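Local coordinates for protein endoglucanase (Ruminococcus champanellensis, PDB 6WQV) that hydrolyses internal beta-glucan linkages of cellulose as a broad-specificity family 5 endoglucanase, and probably cleaves xylan and related plant polysaccharides as well, at residues A[246-251]-A[256-261]; A[287-292]-A[305-310]; A[333-336]-A[342-345]. One frame throughout, in Å; residues are numbered along the deposited sequence. Where two conformers were deposited one is given.

Contact 1: residues A[246-251]-A[256-261]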
ATOM      1  N   TYR A 246      -2.835   4.554  17.634  1.00 16.30           N
ATOM      2  CA  TYR A 246      -3.451   3.247  17.409  1.00 16.22           C
ATOM      3  C   TYR A 246      -4.834   3.134  18.041  1.00 16.23           C
ATOM      4  O   TYR A 246      -5.790   2.690  17.392  1.00 16.07           O
ATOM      5  CB  TYR A 246      -2.533   2.134  17.934  1.00 19.00           C
ATOM      6  CG  TYR A 246      -3.217   0.782  17.975  1.00 21.24           C
ATOM      7  CD1 TYR A 246      -3.428   0.064  16.811  1.00 23.49           C
ATOM      8  CD2 TYR A 246      -3.665   0.236  19.172  1.00 24.50           C
ATOM      9  CE1 TYR A 246      -4.063  -1.164  16.828  1.00 26.24           C
ATOM     10  CE2 TYR A 246      -4.306  -0.998  19.202  1.00 26.80           C
ATOM     11  CZ  TYR A 246      -4.502  -1.692  18.025  1.00 28.85           C
ATOM     12  OH  TYR A 246      -5.134  -2.916  18.025  1.00 32.98           O
ATOM     13  N   ASN A 247      -4.964   3.478  19.321  1.00 17.30           N
ATOM     14  CA  ASN A 247      -6.233   3.225  19.996  1.00 18.97           C
ATOM     15  C   ASN A 247      -7.382   3.966  19.325  1.00 18.26           C
ATOM     16  O   ASN A 247      -8.483   3.420  19.177  1.00 18.21           O
ATOM     17  CB  ASN A 247      -6.136   3.580  21.477  1.00 22.71           C
ATOM     18  CG  ASN A 247      -5.410   2.518  22.271  1.00 26.85           C
ATOM     19  OD1 ASN A 247      -5.473   1.333  21.941  1.00 25.45           O
ATOM     20  ND2 ASN A 247      -4.703   2.934  23.313  1.00 31.84           N
ATOM     21  N   PHE A 248      -7.138   5.208  18.904  1.00 16.54           N
ATOM     22  CA  PHE A 248      -8.165   6.008  18.243  1.00 16.65           C
ATOM     23  C   PHE A 248      -8.414   5.520  16.823  1.00 14.97           C
ATOM     24  O   PHE A 248      -9.568   5.358  16.400  1.00 13.50           O
ATOM     25  CB  PHE A 248      -7.691   7.466  18.211  1.00 15.18           C
ATOM     26  CG  PHE A 248      -8.585   8.392  17.424  1.00 14.22           C
ATOM     27  CD1 PHE A 248      -9.775   8.836  17.967  1.00 15.16           C
ATOM     28  CD2 PHE A 248      -8.230   8.826  16.153  1.00 13.06           C
ATOM     29  CE1 PHE A 248     -10.604   9.682  17.266  1.00 15.38           C
ATOM     30  CE2 PHE A 248      -9.066   9.679  15.445  1.00 13.38           C
ATOM     31  CZ  PHE A 248     -10.243  10.108  16.006  1.00 13.64           C
ATOM     32  N   ALA A 249      -7.348   5.271  16.075  1.00 14.81           N
ATOM     33  CA  ALA A 249      -7.430   5.151  14.626  1.00 12.18           C
ATOM     34  C   ALA A 249      -7.712   3.734  14.148  1.00 14.16           C
ATOM     35  O   ALA A 249      -8.374   3.556  13.117  1.00 13.84           O
ATOM     36  CB  ALA A 249      -6.116   5.629  13.999  1.00 13.52           C
ATOM     37  N   LEU A 250      -7.187   2.720  14.839  1.00 15.04           N
ATOM     38  CA  LEU A 250      -7.219   1.350  14.335  1.00 16.18           C
ATOM     39  C   LEU A 250      -7.824   0.338  15.297  1.00 16.50           C
ATOM     40  O   LEU A 250      -8.296  -0.707  14.835  1.00 19.03           O
ATOM     41  CB  LEU A 250      -5.803   0.889  13.954  1.00 16.45           C
ATOM     42  CG  LEU A 250      -5.640  -0.489  13.311  1.00 17.70           C
ATOM     43  CD1 LEU A 250      -6.525  -0.650  12.081  1.00 18.32           C
ATOM     44  CD2 LEU A 250      -4.167  -0.735  12.949  1.00 20.85           C
ATOM     45  N   ASN A 251      -7.843   0.607  16.600  1.00 16.83           N
ATOM     46  CA  ASN A 251      -8.398  -0.318  17.584  1.00 18.50           C
ATOM     47  C   ASN A 251      -9.913  -0.180  17.596  1.00 19.21           C
ATOM     48  O   ASN A 251     -10.446   0.855  18.013  1.00 20.31           O
ATOM     49  CB  ASN A 251      -7.824   0.019  18.956  1.00 20.91           C
ATOM     50  CG  ASN A 251      -8.223  -0.985  20.029  1.00 24.11           C
ATOM     51  OD1 ASN A 251      -9.045  -1.872  19.799  1.00 23.89           O
ATOM     52  ND2 ASN A 251      -7.640  -0.837  21.212  1.00 25.95           N
ATOM     53  N   SER A 256     -12.794   6.747  21.112  1.00 18.39           N
ATOM     54  CA  SER A 256     -13.268   7.526  19.978  1.00 17.43           C
ATOM     55  C   SER A 256     -12.918   9.002  20.093  1.00 17.94           C
ATOM     56  O   SER A 256     -13.317   9.788  19.231  1.00 18.29           O
ATOM     57  CB  SER A 256     -14.783   7.371  19.833  1.00 18.64           C
ATOM     58  OG  SER A 256     -15.465   7.946  20.937  1.00 22.51           O
ATOM     59  N   SER A 257     -12.171   9.395  21.122  1.00 18.23           N
ATOM     60  CA  SER A 257     -11.801  10.786  21.341  1.00 16.94           C
ATOM     61  C   SER A 257     -10.410  11.067  20.793  1.00 17.45           C
ATOM     62  O   SER A 257      -9.475  10.300  21.036  1.00 17.88           O
ATOM     63  CB  SER A 257     -11.821  11.095  22.838  1.00 19.31           C
ATOM     64  OG  SER A 257     -11.261  12.364  23.115  1.00 20.36           O
ATOM     65  N   PHE A 258     -10.279  12.181  20.072  1.00 16.18           N
ATOM     66  CA  PHE A 258      -8.991  12.761  19.704  1.00 15.51           C
ATOM     67  C   PHE A 258      -9.092  14.254  19.967  1.00 18.38           C
ATOM     68  O   PHE A 258     -10.036  14.903  19.501  1.00 20.62           O
ATOM     69  CB  PHE A 258      -8.650  12.514  18.235  1.00 16.21           C
ATOM     70  CG  PHE A 258      -7.285  13.022  17.844  1.00 15.60           C
ATOM     71  CD1 PHE A 258      -7.109  14.351  17.502  1.00 16.79           C
ATOM     72  CD2 PHE A 258      -6.187  12.178  17.818  1.00 15.03           C
ATOM     73  CE1 PHE A 258      -5.864  14.836  17.150  1.00 17.54           C
ATOM     74  CE2 PHE A 258      -4.932  12.660  17.456  1.00 17.08           C
ATOM     75  CZ  PHE A 258      -4.774  13.988  17.119  1.00 16.30           C
ATOM     76  N   THR A 259      -8.140  14.802  20.715  1.00 19.36           N
ATOM     77  CA  THR A 259      -8.237  16.178  21.176  1.00 18.37           C
ATOM     78  C   THR A 259      -6.932  16.915  20.899  1.00 17.00           C
ATOM     79  O   THR A 259      -5.945  16.334  20.444  1.00 17.02           O
ATOM     80  CB  THR A 259      -8.545  16.237  22.679  1.00 23.85           C
ATOM     81  OG1 THR A 259      -7.375  15.860  23.417  1.00 28.36           O
ATOM     82  CG2 THR A 259      -9.694  15.313  23.053  1.00 25.43           C
ATOM     83  N   GLN A 260      -6.936  18.220  21.192  1.00 19.12           N
ATOM     84  CA  GLN A 260      -5.715  19.017  21.100  1.00 19.66           C
ATOM     85  C   GLN A 260      -4.553  18.323  21.797  1.00 19.21           C
ATOM     86  O   GLN A 260      -3.408  18.373  21.325  1.00 20.94           O
ATOM     87  CB  GLN A 260      -5.957  20.395  21.727  1.00 22.08           C
ATOM     88  CG  GLN A 260      -4.695  21.159  22.092  1.00 25.50           C
ATOM     89  CD  GLN A 260      -3.981  21.690  20.871  1.00 25.29           C
ATOM     90  OE1 GLN A 260      -4.610  21.973  19.854  1.00 26.46           O
ATOM     91  NE2 GLN A 260      -2.662  21.814  20.957  1.00 24.51           N
ATOM     92  N   SER A 261      -4.833  17.672  22.925  0.74 20.44           N
ATOM     93  CA  SER A 261      -3.782  17.041  23.712  0.74 21.17           C
ATOM     94  C   SER A 261      -3.083  15.915  22.959  0.74 22.44           C
ATOM     95  O   SER A 261      -1.928  15.605  23.271  0.74 24.35           O
ATOM     96  CB  SER A 261      -4.379  16.503  25.013  0.74 22.83           C
ATOM     97  OG  SER A 261      -5.063  17.516  25.728  0.74 24.33           O
TER
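The Phe248 ring has CB of Phe258 over one face and the backbone of Ser256 at its rim, where Ser256 O lies close to the ring plane. The contact belongs to the segment of the TIM barrel that links strand 236-241 to helix 263-278: the chain makes the short helix 246-249, turns, and comes back across Phe248 as an extended loop. CB of Phe258 sits 3.7 Å from the Phe248 ring centroid and 16° off the ring normal, a CH-pi contact displaced toward the CE1-CZ side. Beyond CB the Phe258 side chain leads away, so the two rings meet edge-to-face, with the edge of Phe258 toward the face of Phe248, centroids 5.5 Å apart and planes at 50°. The Phe248 CG lies anti to the backbone N (chi1 174°), which carries the ring out from the helix to the returning loop. There CE1 approaches Ser256 O at 3.4 Å, whereas Ser257 O comes obliquely to CD1. No hydrogen bond joins the segments, and the pairing rests on the Phe248 ring, packed against Phe258 and the backbone of Ser256 and Ser257. Trp303 of helix 297-313 meets both phenylalanine rings, and Ser256 O is also hydrogen-bonded to Asn296. The helical segment is secured at its own end: Leu250 N and Asn251 N both donate to Tyr246 O. Leu250 itself touches the bound glucose. The donor Asn251 ND2 points almost straight at Asn247 OD1, 3.2 Å apart, with the acceptor lying in the amide plane of Asn251.

Contact 2: residues A[287-292]-A[305-310]. Unlike the reference sequence in segment 287-292: Gln288 (reference Glu). With GLC (alpha-D-glucopyranose), chain E.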
ATOM      1  N   GLY A 287       1.870   4.769   2.958  1.00 10.42           N
ATOM      2  CA  GLY A 287       1.048   4.130   1.948  1.00 11.06           C
ATOM      3  C   GLY A 287      -0.313   3.705   2.427  1.00 10.71           C
ATOM      4  O   GLY A 287      -1.185   3.430   1.592  1.00 10.65           O
ATOM      5  N   GLN A 288      -0.511   3.645   3.746  1.00 10.03           N
ATOM      6  CA  GLN A 288      -1.835   3.497   4.334  1.00  9.21           C
ATOM      7  C   GLN A 288      -1.898   4.256   5.648  1.00 10.82           C
ATOM      8  O   GLN A 288      -1.005   4.115   6.491  1.00 11.00           O
ATOM      9  CB  GLN A 288      -2.169   2.037   4.642  1.00  9.92           C
ATOM     10  CG  GLN A 288      -2.219   1.105   3.453  1.00 11.25           C
ATOM     11  CD  GLN A 288      -2.662  -0.310   3.828  1.00 11.77           C
ATOM     12  OE1 GLN A 288      -2.346  -1.273   3.136  1.00 11.19           O
ATOM     13  NE2 GLN A 288      -3.401  -0.434   4.922  1.00 11.68           N
ATOM     14  N   PHE A 289      -2.968   5.029   5.829  1.00 10.73           N
ATOM     15  CA  PHE A 289      -3.368   5.575   7.124  1.00 10.25           C
ATOM     16  C   PHE A 289      -4.891   5.697   7.080  1.00 10.01           C
ATOM     17  O   PHE A 289      -5.514   5.614   6.013  1.00 11.77           O
ATOM     18  CB  PHE A 289      -2.688   6.933   7.427  1.00 11.36           C
ATOM     19  CG  PHE A 289      -3.361   8.094   6.770  1.00  9.96           C
ATOM     20  CD1 PHE A 289      -3.311   8.231   5.400  1.00 12.27           C
ATOM     21  CD2 PHE A 289      -4.075   9.033   7.505  1.00 10.90           C
ATOM     22  CE1 PHE A 289      -3.955   9.266   4.776  1.00 12.55           C
ATOM     23  CE2 PHE A 289      -4.719  10.079   6.877  1.00 11.20           C
ATOM     24  CZ  PHE A 289      -4.657  10.193   5.514  1.00 11.52           C
ATOM     25  N   GLY A 290      -5.485   5.913   8.244  1.00  9.55           N
ATOM     26  CA  GLY A 290      -6.923   6.108   8.347  1.00 10.29           C
ATOM     27  C   GLY A 290      -7.304   6.094   9.805  1.00 12.58           C
ATOM     28  O   GLY A 290      -6.488   5.795  10.679  1.00 12.71           O
ATOM     29  N   ALA A 291      -8.555   6.459  10.064  1.00 12.13           N
ATOM     30  CA  ALA A 291      -9.127   6.388  11.405  1.00 12.88           C
ATOM     31  C   ALA A 291     -10.528   5.807  11.271  1.00 12.80           C
ATOM     32  O   ALA A 291     -11.332   6.300  10.476  1.00 13.54           O
ATOM     33  CB  ALA A 291      -9.191   7.761  12.086  1.00 13.97           C
ATOM     34  N   LEU A 292     -10.800   4.757  12.036  1.00 13.16           N
ATOM     35  CA  LEU A 292     -12.085   4.076  11.971  1.00 15.61           C
ATOM     36  C   LEU A 292     -13.233   5.031  12.245  1.00 13.83           C
ATOM     37  O   LEU A 292     -13.139   5.919  13.097  1.00 14.60           O
ATOM     38  CB  LEU A 292     -12.142   3.025  13.073  1.00 17.34           C
ATOM     39  CG  LEU A 292     -11.188   1.843  12.997  1.00 15.51           C
ATOM     40  CD1 LEU A 292     -11.021   1.226  14.379  1.00 16.42           C
ATOM     41  CD2 LEU A 292     -11.709   0.805  12.042  1.00 16.05           C
ATOM     42  N   GLU A 305      -7.138  16.827  10.021  1.00 13.26           N
ATOM     43  CA  GLU A 305      -6.471  18.077   9.685  1.00 15.85           C
ATOM     44  C   GLU A 305      -5.022  18.052  10.154  1.00 12.65           C
ATOM     45  O   GLU A 305      -4.109  18.436   9.416  1.00 14.71           O
ATOM     46  CB  GLU A 305      -7.175  19.263  10.348  1.00 20.83           C
ATOM     47  CG  GLU A 305      -8.617  19.498   9.962  1.00 30.65           C
ATOM     48  CD  GLU A 305      -9.218  20.683  10.709  1.00 36.90           C
ATOM     49  OE1 GLU A 305      -8.911  20.855  11.911  1.00 39.04           O
ATOM     50  OE2 GLU A 305      -9.990  21.442  10.090  1.00 39.71           O
ATOM     51  N   ASN A 306      -4.796  17.591  11.382  1.00 12.65           N
ATOM     52  CA  ASN A 306      -3.450  17.633  11.942  1.00 12.68           C
ATOM     53  C   ASN A 306      -2.555  16.561  11.335  1.00 13.07           C
ATOM     54  O   ASN A 306      -1.362  16.804  11.122  1.00 13.54           O
ATOM     55  CB  ASN A 306      -3.524  17.518  13.459  1.00 13.63           C
ATOM     56  CG  ASN A 306      -3.893  18.822  14.104  1.00 15.67           C
ATOM     57  OD1 ASN A 306      -3.053  19.713  14.235  1.00 16.10           O
ATOM     58  ND2 ASN A 306      -5.161  18.964  14.485  1.00 15.77           N
ATOM     59  N   TYR A 307      -3.098  15.373  11.055  1.00 12.93           N
ATOM     60  CA  TYR A 307      -2.294  14.326  10.425  1.00 12.76           C
ATOM     61  C   TYR A 307      -1.692  14.827   9.114  1.00 14.20           C
ATOM     62  O   TYR A 307      -0.471  14.765   8.908  1.00 12.79           O
ATOM     63  CB  TYR A 307      -3.150  13.068  10.215  1.00 13.02           C
ATOM     64  CG  TYR A 307      -2.358  11.791   9.947  1.00 11.40           C
ATOM     65  CD1 TYR A 307      -1.609  11.660   8.792  1.00 12.23           C
ATOM     66  CD2 TYR A 307      -2.368  10.736  10.847  1.00 13.04           C
ATOM     67  CE1 TYR A 307      -0.889  10.517   8.542  1.00 12.52           C
ATOM     68  CE2 TYR A 307      -1.648   9.587  10.605  1.00 12.31           C
ATOM     69  CZ  TYR A 307      -0.909   9.487   9.452  1.00 12.40           C
ATOM     70  OH  TYR A 307      -0.189   8.351   9.180  1.00 12.80           O
ATOM     71  N   LEU A 308      -2.527  15.366   8.221  1.00 12.25           N
ATOM     72  CA  LEU A 308      -2.032  15.812   6.925  1.00 12.16           C
ATOM     73  C   LEU A 308      -1.128  17.031   7.058  1.00 13.59           C
ATOM     74  O   LEU A 308      -0.130  17.149   6.329  1.00 13.63           O
ATOM     75  CB  LEU A 308      -3.195  16.097   5.981  1.00 12.54           C
ATOM     76  CG  LEU A 308      -3.781  14.913   5.222  1.00 14.37           C
ATOM     77  CD1 LEU A 308      -2.769  14.312   4.241  1.00 19.62           C
ATOM     78  CD2 LEU A 308      -4.288  13.831   6.151  1.00 16.26           C
ATOM     79  N   ARG A 309      -1.454  17.955   7.971  1.00 12.80           N
ATOM     80  CA  ARG A 309      -0.613  19.131   8.171  1.00 11.72           C
ATOM     81  C   ARG A 309       0.777  18.720   8.632  1.00 11.88           C
ATOM     82  O   ARG A 309       1.789  19.190   8.098  1.00 13.91           O
ATOM     83  CB  ARG A 309      -1.252  20.090   9.186  1.00 13.44           C
ATOM     84  CG  ARG A 309      -0.442  21.366   9.476  1.00 14.40           C
ATOM     85  CD  ARG A 309      -1.007  22.235  10.614  1.00 14.17           C
ATOM     86  NE  ARG A 309      -1.133  21.478  11.853  1.00 15.31           N
ATOM     87  CZ  ARG A 309      -0.120  21.218  12.670  1.00 15.85           C
ATOM     88  NH1 ARG A 309       1.095  21.664  12.385  1.00 15.95           N
ATOM     89  NH2 ARG A 309      -0.325  20.507  13.772  1.00 14.60           N
ATOM     90  N   ILE A 310       0.842  17.841   9.628  1.00 13.33           N
ATOM     91  CA  ILE A 310       2.139  17.418  10.148  1.00 12.86           C
ATOM     92  C   ILE A 310       2.895  16.602   9.105  1.00 13.26           C
ATOM     93  O   ILE A 310       4.098  16.815   8.888  1.00 12.52           O
ATOM     94  CB  ILE A 310       1.960  16.651  11.471  1.00 11.27           C
ATOM     95  CG1 ILE A 310       1.370  17.562  12.550  1.00 14.29           C
ATOM     96  CG2 ILE A 310       3.299  16.114  11.944  1.00 14.28           C
ATOM     97  CD1 ILE A 310       0.857  16.811  13.774  1.00 16.45           C
TER
HETATM   98  C1  GLC E   1      -2.894  -3.057   6.876  1.00 19.28           C
HETATM   99  C2  GLC E   1      -3.393  -3.802   5.652  1.00 13.23           C
HETATM  100  C3  GLC E   1      -4.777  -3.615   5.200  1.00 11.80           C
HETATM  101  C4  GLC E   1      -5.728  -3.638   6.373  1.00 11.97           C
HETATM  102  C5  GLC E   1      -5.335  -2.488   7.271  1.00 14.21           C
HETATM  103  C6  GLC E   1      -6.310  -2.202   8.401  1.00 14.02           C
HETATM  104  O1  GLC E   1      -2.296  -1.846   6.666  1.00 19.54           O
HETATM  105  O2  GLC E   1      -2.425  -3.558   4.586  1.00 13.78           O
HETATM  106  O3  GLC E   1      -5.084  -4.728   4.281  1.00 11.71           O
HETATM  107  O4  GLC E   1      -7.070  -3.521   5.891  1.00 12.33           O
HETATM  108  O5  GLC E   1      -4.016  -2.788   7.877  1.00 16.68           O
HETATM  109  O6  GLC E   1      -6.391  -3.249   9.267  1.00 16.40           O
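Phe289 turns its CG between the backbone N and the carbonyl carbon (chi1 81°), while Tyr307 holds its CG opposite the backbone N (chi1 -163°), and the two rings slide past each other in an offset stack. Their centroids are 4.5 Å apart and the planes 24° from parallel. CD2 of Phe289 lies 3.6 Å above the Tyr307 plane, over the ring centre, and at the other end of the overlap Phe289 CB comes within 3.4 Å of Tyr307 OH. From the next position on the helix, Leu308 brings CD2 obliquely to the tip of the Phe289 ring, 3.7 Å from CZ. Strand 284-289 and helix 297-313 are thus packed together within the beta-alpha-beta unit that runs on to strand 318-322, whose Trp320 meets Phe289 edge-to-face. Tyr307 OH is hydrogen-bonded to Ser242 O, so the buried hydroxyl is satisfied while its ring stays in the apolar layer. One residue before Phe289, Gln288 sends its amide into the glycan pocket, where the glucose O2 donates to its OE1 at 2.7 Å; Arg75 also binds OE1, and Tyr243 binds NE2. In family 5 enzymes the end of this seventh strand carries the nucleophilic glutamate. A glutamine here, where the reference sequence has glutamate, presents an amide instead of a carboxylate, which is consistent with a chain that holds its sugar without cleaving it.

Contact 3: residues A[333-336]-A[342-345]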
ATOM      1  N   PHE A 333     -13.455   1.892   7.501  1.00 11.65           N
ATOM      2  CA  PHE A 333     -12.545   2.887   6.955  1.00 10.45           C
ATOM      3  C   PHE A 333     -13.082   3.553   5.691  1.00 11.61           C
ATOM      4  O   PHE A 333     -12.334   4.237   4.987  1.00 12.94           O
ATOM      5  CB  PHE A 333     -11.176   2.258   6.679  1.00 11.14           C
ATOM      6  CG  PHE A 333     -10.338   2.021   7.917  1.00 11.27           C
ATOM      7  CD1 PHE A 333      -9.808   3.092   8.630  1.00 13.56           C
ATOM      8  CD2 PHE A 333     -10.022   0.736   8.324  1.00 12.57           C
ATOM      9  CE1 PHE A 333      -9.019   2.879   9.750  1.00 12.90           C
ATOM     10  CE2 PHE A 333      -9.227   0.520   9.443  1.00 14.76           C
ATOM     11  CZ  PHE A 333      -8.732   1.597  10.157  1.00 12.77           C
ATOM     12  N   GLY A 334     -14.368   3.387   5.393  1.00 11.31           N
ATOM     13  CA  GLY A 334     -14.918   3.965   4.184  1.00 11.03           C
ATOM     14  C   GLY A 334     -14.855   5.483   4.181  1.00 10.04           C
ATOM     15  O   GLY A 334     -14.983   6.143   5.214  1.00 11.86           O
ATOM     16  N   LEU A 335     -14.684   6.037   2.985  1.00 10.48           N
ATOM     17  CA  LEU A 335     -14.689   7.480   2.780  1.00 11.68           C
ATOM     18  C   LEU A 335     -15.582   7.772   1.584  1.00 10.88           C
ATOM     19  O   LEU A 335     -16.515   8.575   1.694  1.00 13.06           O
ATOM     20  CB  LEU A 335     -13.263   7.989   2.585  1.00 13.87           C
ATOM     21  CG  LEU A 335     -13.027   9.494   2.640  1.00 13.91           C
ATOM     22  CD1 LEU A 335     -13.332  10.055   4.014  1.00 20.43           C
ATOM     23  CD2 LEU A 335     -11.591   9.803   2.266  1.00 15.10           C
ATOM     24  N   LEU A 336     -15.327   7.100   0.464  1.00 10.74           N
ATOM     25  CA  LEU A 336     -16.215   7.131  -0.695  1.00 11.65           C
ATOM     26  C   LEU A 336     -17.210   5.986  -0.577  1.00 10.80           C
ATOM     27  O   LEU A 336     -16.815   4.819  -0.478  1.00 12.19           O
ATOM     28  CB  LEU A 336     -15.418   6.946  -1.988  1.00 13.48           C
ATOM     29  CG  LEU A 336     -16.241   6.835  -3.283  1.00 13.94           C
ATOM     30  CD1 LEU A 336     -17.036   8.109  -3.512  1.00 15.66           C
ATOM     31  CD2 LEU A 336     -15.317   6.538  -4.459  1.00 16.27           C
ATOM     32  N   THR A 342     -20.914   8.929  -3.368  1.00 13.38           N
ATOM     33  CA  THR A 342     -20.990  10.048  -2.449  1.00 13.81           C
ATOM     34  C   THR A 342     -19.857   9.943  -1.437  1.00 14.46           C
ATOM     35  O   THR A 342     -19.458   8.846  -1.027  1.00 12.75           O
ATOM     36  CB  THR A 342     -22.327  10.080  -1.692  1.00 13.65           C
ATOM     37  OG1 THR A 342     -22.518   8.829  -1.022  1.00 16.57           O
ATOM     38  CG2 THR A 342     -23.494  10.341  -2.636  1.00 17.33           C
ATOM     39  N   TRP A 343     -19.347  11.105  -1.040  1.00 13.53           N
ATOM     40  CA  TRP A 343     -18.398  11.205   0.066  1.00 13.87           C
ATOM     41  C   TRP A 343     -19.206  11.182   1.358  1.00 14.65           C
ATOM     42  O   TRP A 343     -19.971  12.113   1.646  1.00 16.37           O
ATOM     43  CB  TRP A 343     -17.571  12.482  -0.046  1.00 14.27           C
ATOM     44  CG  TRP A 343     -16.639  12.500  -1.232  1.00 13.02           C
ATOM     45  CD1 TRP A 343     -16.719  13.323  -2.317  1.00 12.75           C
ATOM     46  CD2 TRP A 343     -15.490  11.664  -1.446  1.00 12.37           C
ATOM     47  NE1 TRP A 343     -15.693  13.055  -3.188  1.00 14.76           N
ATOM     48  CE2 TRP A 343     -14.926  12.039  -2.680  1.00 13.11           C
ATOM     49  CE3 TRP A 343     -14.885  10.635  -0.715  1.00 12.58           C
ATOM     50  CZ2 TRP A 343     -13.793  11.423  -3.197  1.00 12.81           C
ATOM     51  CZ3 TRP A 343     -13.755  10.027  -1.233  1.00 11.62           C
ATOM     52  CH2 TRP A 343     -13.229  10.417  -2.462  1.00 11.78           C
ATOM     53  N   GLN A 344     -19.068  10.097   2.124  1.00 13.44           N
ATOM     54  CA  GLN A 344     -19.932   9.889   3.278  1.00 14.53           C
ATOM     55  C   GLN A 344     -19.557  10.799   4.440  1.00 14.56           C
ATOM     56  O   GLN A 344     -20.395  11.080   5.301  1.00 17.09           O
ATOM     57  CB  GLN A 344     -19.850   8.424   3.713  1.00 15.79           C
ATOM     58  CG  GLN A 344     -20.871   8.003   4.741  1.00 19.57           C
ATOM     59  CD  GLN A 344     -21.821   6.933   4.214  1.00 20.58           C
ATOM     60  OE1 GLN A 344     -22.041   6.816   3.003  1.00 21.71           O
ATOM     61  NE2 GLN A 344     -22.367   6.133   5.121  1.00 22.84           N
ATOM     62  N   TYR A 345     -18.303  11.254   4.493  1.00 14.31           N
ATOM     63  CA  TYR A 345     -17.807  12.103   5.573  1.00 14.93           C
ATOM     64  C   TYR A 345     -17.191  13.357   4.964  1.00 15.64           C
ATOM     65  O   TYR A 345     -15.965  13.533   4.954  1.00 14.81           O
ATOM     66  CB  TYR A 345     -16.813  11.325   6.430  1.00 14.01           C
ATOM     67  CG  TYR A 345     -17.370   9.994   6.909  1.00 13.36           C
ATOM     68  CD1 TYR A 345     -18.407   9.946   7.830  1.00 14.62           C
ATOM     69  CD2 TYR A 345     -16.856   8.793   6.438  1.00 12.26           C
ATOM     70  CE1 TYR A 345     -18.919   8.735   8.275  1.00 15.98           C
ATOM     71  CE2 TYR A 345     -17.360   7.577   6.878  1.00 14.58           C
ATOM     72  CZ  TYR A 345     -18.394   7.557   7.788  1.00 15.75           C
ATOM     73  OH  TYR A 345     -18.895   6.350   8.223  1.00 19.35           O
TER
HETATM   74  O   HOH W   1     -16.075  11.115   2.794  1.00 21.19           O
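Trp343 pairs with Leu336 across a short antiparallel ladder, a non-hydrogen-bonded pair whose side chains leave the same face. From CB, its CG stands anti to the carbonyl carbon (chi1 -67°), which swings the six-membered ring back over the partner strand. CE3 comes first, with Leu335 O near the ring plane at 3.6 Å. Next, CZ3 touches Leu336 CB at 3.6 Å and Leu335 CG at 4.0 Å, and CH2 ends the path beside the same Leu336 CB. Leu336 CD1 lies over the ring face, 7° off the normal, as a CH-pi contact. Replacing Trp343 by an alanine is likely to open a gap beside Leu335 and leave Leu336 CD1 without the aromatic face it packs on. The backbone is joined by Gln344 N, which donates to Leu335 O at 3.0 Å. A water also donates to Leu335 O and accepts from Tyr345 N, filling the step where the strand gives way to the N-cap position of helix 346-353. Tyr345 turns its ring edge to Gly334 O, 3.2 Å from CE2, while Arg300 makes a cation-pi contact with the ring. Phe333, at the start of the other segment, touches the bound glycan. The arrangement is a small beta-hairpin inserted after the last barrel strand, between the sugar-binding loop and the closing helix of the TIM barrel.

How the contacts relate
The three contacts follow one another along the chain, and none nests in or crosses another. Contact 1 closes a short loop after the sixth barrel strand, bringing the chain toward helix 263-278. Contact 2 then joins the seventh strand to the helix that follows it, across a longer connection. Contact 3 closes the hairpin beyond the eighth strand, just before the C-terminal helix. They adjoin one another at the strand ends: Ala249 O lies 2.9 Å from Leu292 N, a probable hydrogen bond between contacts 1 and 2, while Phe333 of contact 3 packs on Leu250 and on residues 290-292. Together they border the glycan pocket, to which each contributes a residue.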